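Local coordinates for protein PHO85 cyclin-10 (Saccharomyces cerevisiae, PDB 4KRD) that serves as the regulatory cyclin partner of the cyclin-dependent kinase PHO85, in a holoenzyme that phosphorylates and negatively regulates glycogen synthase GSY2, at residues T100-T111 with K184-S195. Residues are numbered along the deposited sequence; the frame is centred on the assembly and turned at random.
Sequences TVYLVATFLIDT and KLMVSNRKLAAS
Lys191 lays its aliphatic chain over one face of the Phe107 ring, a CH-pi contact with CB 4.0 Å from the ring centroid and 5° off the normal. CD lies above the CE2-CZ side, 3.4 Å from Phe107 CE2. Phe107 holds its CG anti to its own N (chi1 -174°), which carries the ring out under the lysine chain; Ala194 CB meets the ring at CE1. Past the ring the lysine bends at chi4, and NZ donates to Met186 O at 2.9 Å while pairing with an acidic side chain of the bound partner protein. An alanine in place of Phe107 would probably open a gap beneath the lysine methylenes and beside Ala194.

Apolar packing continues at two further places. Leu192 CD2 nestles 3.6 Å from Val104 CG2 and also meets Leu103 CB and Thr100 CG2; Leu185 CD2 touches Leu108 CD2 and Thr111 CG2. Ser195 is a knob among Leu103, Thr106, Phe107 and Asp110, with CB 3.5 Å from Leu103 O and its hydroxyl turned back to donate to Leu192 O.

No direct hydrogen bond spans the segments, but a water donates to both Asp110 OD1 (2.8 Å) and Ser195 O.

The segments 100-111 and 189-195 cross at 77°, their axes 8.2 Å apart at the closest point, a buried helix-helix junction within the mainly helical cyclin fold, part of whose surface forms the interface with the other protein.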
loop_
_atom_site.group_PDB
_atom_site.type_symbol
_atom_site.label_atom_id
_atom_site.label_comp_id
_atom_site.label_asym_id
_atom_site.label_seq_id
_atom_site.Cartn_x
_atom_site.Cartn_y
_atom_site.Cartn_z
ATOM N N THR B 100 15.385 -6.800 5.584
ATOM C CA THR B 100 14.282 -5.846 5.670
ATOM C C THR B 100 13.086 -6.400 6.442
ATOM O O THR B 100 12.363 -5.657 7.110
ATOM C CB THR B 100 13.802 -5.459 4.265
ATOM O OG1 THR B 100 14.923 -5.031 3.489
ATOM C CG2 THR B 100 12.780 -4.334 4.342
ATOM N N VAL B 101 12.875 -7.705 6.351
ATOM C CA VAL B 101 11.741 -8.330 7.017
ATOM C C VAL B 101 11.852 -8.188 8.539
ATOM O O VAL B 101 10.881 -7.846 9.220
ATOM C CB VAL B 101 11.587 -9.799 6.585
ATOM C CG1 VAL B 101 10.579 -10.530 7.464
ATOM C CG2 VAL B 101 11.183 -9.855 5.105
ATOM N N TYR B 102 13.055 -8.412 9.058
ATOM C CA TYR B 102 13.296 -8.325 10.485
ATOM C C TYR B 102 13.398 -6.878 10.983
ATOM O O TYR B 102 13.016 -6.588 12.116
ATOM C CB TYR B 102 14.517 -9.177 10.863
ATOM C CG TYR B 102 14.316 -10.617 10.434
ATOM C CD1 TYR B 102 13.339 -11.396 11.039
ATOM C CD2 TYR B 102 15.063 -11.179 9.409
ATOM C CE1 TYR B 102 13.122 -12.688 10.659
ATOM C CE2 TYR B 102 14.859 -12.498 9.020
ATOM C CZ TYR B 102 13.886 -13.244 9.659
ATOM O OH TYR B 102 13.643 -14.553 9.308
ATOM N N LEU B 103 13.876 -5.971 10.135
ATOM C CA LEU B 103 13.910 -4.556 10.509
ATOM C C LEU B 103 12.487 -4.035 10.689
ATOM O O LEU B 103 12.188 -3.339 11.660
ATOM C CB LEU B 103 14.648 -3.715 9.465
ATOM C CG LEU B 103 16.080 -4.142 9.116
ATOM C CD1 LEU B 103 16.632 -3.323 7.943
ATOM C CD2 LEU B 103 16.981 -4.042 10.338
ATOM N N VAL B 104 11.609 -4.387 9.759
ATOM C CA VAL B 104 10.203 -4.004 9.873
ATOM C C VAL B 104 9.552 -4.699 11.078
ATOM O O VAL B 104 8.766 -4.092 11.811
ATOM C CB VAL B 104 9.406 -4.296 8.570
ATOM C CG1 VAL B 104 7.916 -4.175 8.826
ATOM C CG2 VAL B 104 9.826 -3.326 7.426
ATOM N N ALA B 105 9.875 -5.975 11.277
ATOM C CA ALA B 105 9.375 -6.707 12.435
ATOM C C ALA B 105 9.770 -6.007 13.719
ATOM O O ALA B 105 8.978 -5.908 14.674
ATOM C CB ALA B 105 9.903 -8.144 12.435
ATOM N N THR B 106 11.016 -5.548 13.760
ATOM C CA THR B 106 11.511 -4.853 14.940
ATOM C C THR B 106 10.759 -3.542 15.152
ATOM O O THR B 106 10.387 -3.203 16.281
ATOM C CB THR B 106 13.028 -4.584 14.860
ATOM O OG1 THR B 106 13.730 -5.818 14.688
ATOM C CG2 THR B 106 13.527 -3.885 16.144
ATOM N N PHE B 107 10.514 -2.811 14.071
ATOM C CA PHE B 107 9.795 -1.555 14.203
ATOM C C PHE B 107 8.358 -1.766 14.658
ATOM O O PHE B 107 7.805 -0.929 15.368
ATOM C CB PHE B 107 9.808 -0.713 12.914
ATOM C CG PHE B 107 9.190 0.637 13.112
ATOM C CD1 PHE B 107 9.928 1.667 13.691
ATOM C CD2 PHE B 107 7.858 0.867 12.788
ATOM C CE1 PHE B 107 9.357 2.913 13.921
ATOM C CE2 PHE B 107 7.274 2.114 13.027
ATOM C CZ PHE B 107 8.027 3.135 13.591
ATOM N N LEU B 108 7.741 -2.871 14.245
ATOM C CA LEU B 108 6.383 -3.177 14.694
ATOM C C LEU B 108 6.335 -3.346 16.220
ATOM O O LEU B 108 5.427 -2.840 16.888
ATOM C CB LEU B 108 5.819 -4.424 13.981
ATOM C CG LEU B 108 5.578 -4.299 12.466
ATOM C CD1 LEU B 108 5.068 -5.620 11.868
ATOM C CD2 LEU B 108 4.602 -3.163 12.159
ATOM N N ILE B 109 7.309 -4.059 16.783
ATOM C CA ILE B 109 7.333 -4.195 18.230
ATOM C C ILE B 109 7.703 -2.868 18.914
ATOM O O ILE B 109 7.140 -2.534 19.957
ATOM C CB ILE B 109 8.221 -5.378 18.704
ATOM C CG1 ILE B 109 9.674 -5.177 18.285
ATOM C CG2 ILE B 109 7.694 -6.711 18.154
ATOM C CD1 ILE B 109 10.643 -6.108 19.045
ATOM N N ASP B 110 8.629 -2.118 18.310
ATOM C CA ASP B 110 8.967 -0.743 18.720
ATOM C C ASP B 110 7.727 0.115 18.860
ATOM O O ASP B 110 7.539 0.800 19.849
ATOM C CB ASP B 110 9.836 -0.043 17.657
ATOM C CG ASP B 110 11.299 -0.480 17.679
ATOM O OD1 ASP B 110 11.795 -0.893 18.746
ATOM O OD2 ASP B 110 11.958 -0.369 16.613
ATOM N N THR B 111 6.881 0.108 17.829
ATOM C CA THR B 111 5.746 1.010 17.833
ATOM C C THR B 111 4.619 0.519 18.742
ATOM O O THR B 111 3.799 1.307 19.219
ATOM C CB THR B 111 5.264 1.322 16.387
ATOM O OG1 THR B 111 4.416 2.479 16.398
ATOM C CG2 THR B 111 4.519 0.134 15.811
ATOM N N LYS B 184 1.455 5.226 13.435
ATOM C CA LYS B 184 1.884 5.406 12.048
ATOM C C LYS B 184 2.822 4.295 11.590
ATOM O O LYS B 184 3.938 4.167 12.096
ATOM C CB LYS B 184 2.512 6.780 11.875
ATOM C CG LYS B 184 1.507 7.895 12.129
ATOM C CD LYS B 184 2.193 9.215 12.402
ATOM C CE LYS B 184 1.198 10.248 12.896
ATOM N NZ LYS B 184 0.486 10.909 11.773
ATOM N N LEU B 185 2.357 3.525 10.605
ATOM C CA LEU B 185 2.944 2.242 10.227
ATOM C C LEU B 185 3.537 2.185 8.826
ATOM O O LEU B 185 4.045 1.143 8.401
ATOM C CB LEU B 185 1.868 1.161 10.261
ATOM C CG LEU B 185 1.294 0.748 11.600
ATOM C CD1 LEU B 185 0.287 -0.384 11.419
ATOM C CD2 LEU B 185 2.437 0.319 12.512
ATOM N N MET B 186 3.456 3.276 8.089
ATOM C CA MET B 186 3.847 3.212 6.688
ATOM C C MET B 186 5.311 2.811 6.518
ATOM O O MET B 186 6.198 3.460 7.060
ATOM C CB MET B 186 3.571 4.554 6.013
ATOM C CG MET B 186 3.950 4.575 4.566
ATOM S SD MET B 186 3.524 6.174 3.875
ATOM C CE MET B 186 4.983 7.137 4.255
ATOM N N VAL B 187 5.566 1.739 5.776
ATOM C CA VAL B 187 6.938 1.335 5.505
ATOM C C VAL B 187 7.700 2.454 4.791
ATOM O O VAL B 187 7.198 3.057 3.838
ATOM C CB VAL B 187 7.012 0.057 4.657
ATOM C CG1 VAL B 187 8.453 -0.190 4.211
ATOM C CG2 VAL B 187 6.465 -1.141 5.439
ATOM N N SER B 188 8.899 2.746 5.289
ATOM C CA SER B 188 9.740 3.815 4.762
ATOM C C SER B 188 11.176 3.587 5.243
ATOM O O SER B 188 11.407 2.867 6.221
ATOM C CB SER B 188 9.273 5.173 5.296
ATOM O OG SER B 188 9.653 5.320 6.666
ATOM N N ASN B 189 12.129 4.225 4.573
ATOM C CA ASN B 189 13.532 4.153 4.968
ATOM C C ASN B 189 13.765 4.602 6.414
ATOM O O ASN B 189 14.578 4.009 7.127
ATOM C CB ASN B 189 14.414 4.957 3.996
ATOM C CG ASN B 189 14.441 4.365 2.585
ATOM O OD1 ASN B 189 13.942 3.266 2.341
ATOM N ND2 ASN B 189 15.028 5.101 1.649
ATOM N N ARG B 190 13.043 5.626 6.863
ATOM C CA ARG B 190 13.210 6.099 8.231
ATOM C C ARG B 190 12.723 5.101 9.277
ATOM O O ARG B 190 13.241 5.071 10.390
ATOM C CB ARG B 190 12.528 7.446 8.453
ATOM C CG ARG B 190 13.031 8.549 7.540
ATOM C CD ARG B 190 12.213 9.804 7.745
ATOM N NE ARG B 190 12.499 10.444 9.019
ATOM C CZ ARG B 190 11.598 11.098 9.741
ATOM N NH1 ARG B 190 10.344 11.182 9.317
ATOM N NH2 ARG B 190 11.950 11.662 10.887
ATOM N N LYS B 191 11.722 4.294 8.942
ATOM C CA LYS B 191 11.287 3.274 9.893
ATOM C C LYS B 191 12.305 2.138 9.946
ATOM O O LYS B 191 12.629 1.645 11.033
ATOM C CB LYS B 191 9.854 2.806 9.608
ATOM C CG LYS B 191 8.845 3.956 9.798
ATOM C CD LYS B 191 7.432 3.462 9.921
ATOM C CE LYS B 191 6.490 4.607 10.235
ATOM N NZ LYS B 191 6.248 5.494 9.076
ATOM N N LEU B 192 12.853 1.773 8.785
ATOM C CA LEU B 192 13.926 0.791 8.716
ATOM C C LEU B 192 15.092 1.252 9.582
ATOM O O LEU B 192 15.656 0.473 10.364
ATOM C CB LEU B 192 14.404 0.582 7.271
ATOM C CG LEU B 192 13.443 -0.109 6.298
ATOM C CD1 LEU B 192 14.169 -0.569 5.042
ATOM C CD2 LEU B 192 12.775 -1.280 6.965
ATOM N N ALA B 193 15.437 2.528 9.451
ATOM C CA ALA B 193 16.530 3.103 10.227
ATOM C C ALA B 193 16.209 3.108 11.714
ATOM O O ALA B 193 17.034 2.695 12.526
ATOM C CB ALA B 193 16.840 4.509 9.756
ATOM N N ALA B 194 15.014 3.587 12.059
ATOM C CA ALA B 194 14.588 3.697 13.452
ATOM C C ALA B 194 14.734 2.395 14.229
ATOM O O ALA B 194 15.023 2.424 15.427
ATOM C CB ALA B 194 13.153 4.215 13.542
ATOM N N SER B 195 14.544 1.255 13.563
ATOM C CA SER B 195 14.631 -0.023 14.263
ATOM C C SER B 195 15.978 -0.178 14.971
ATOM O O SER B 195 16.038 -0.666 16.101
ATOM C CB SER B 195 14.366 -1.216 13.330
ATOM O OG SER B 195 15.423 -1.408 12.413
HETATM O O HOH W 1 14.531 -1.464 18.216
#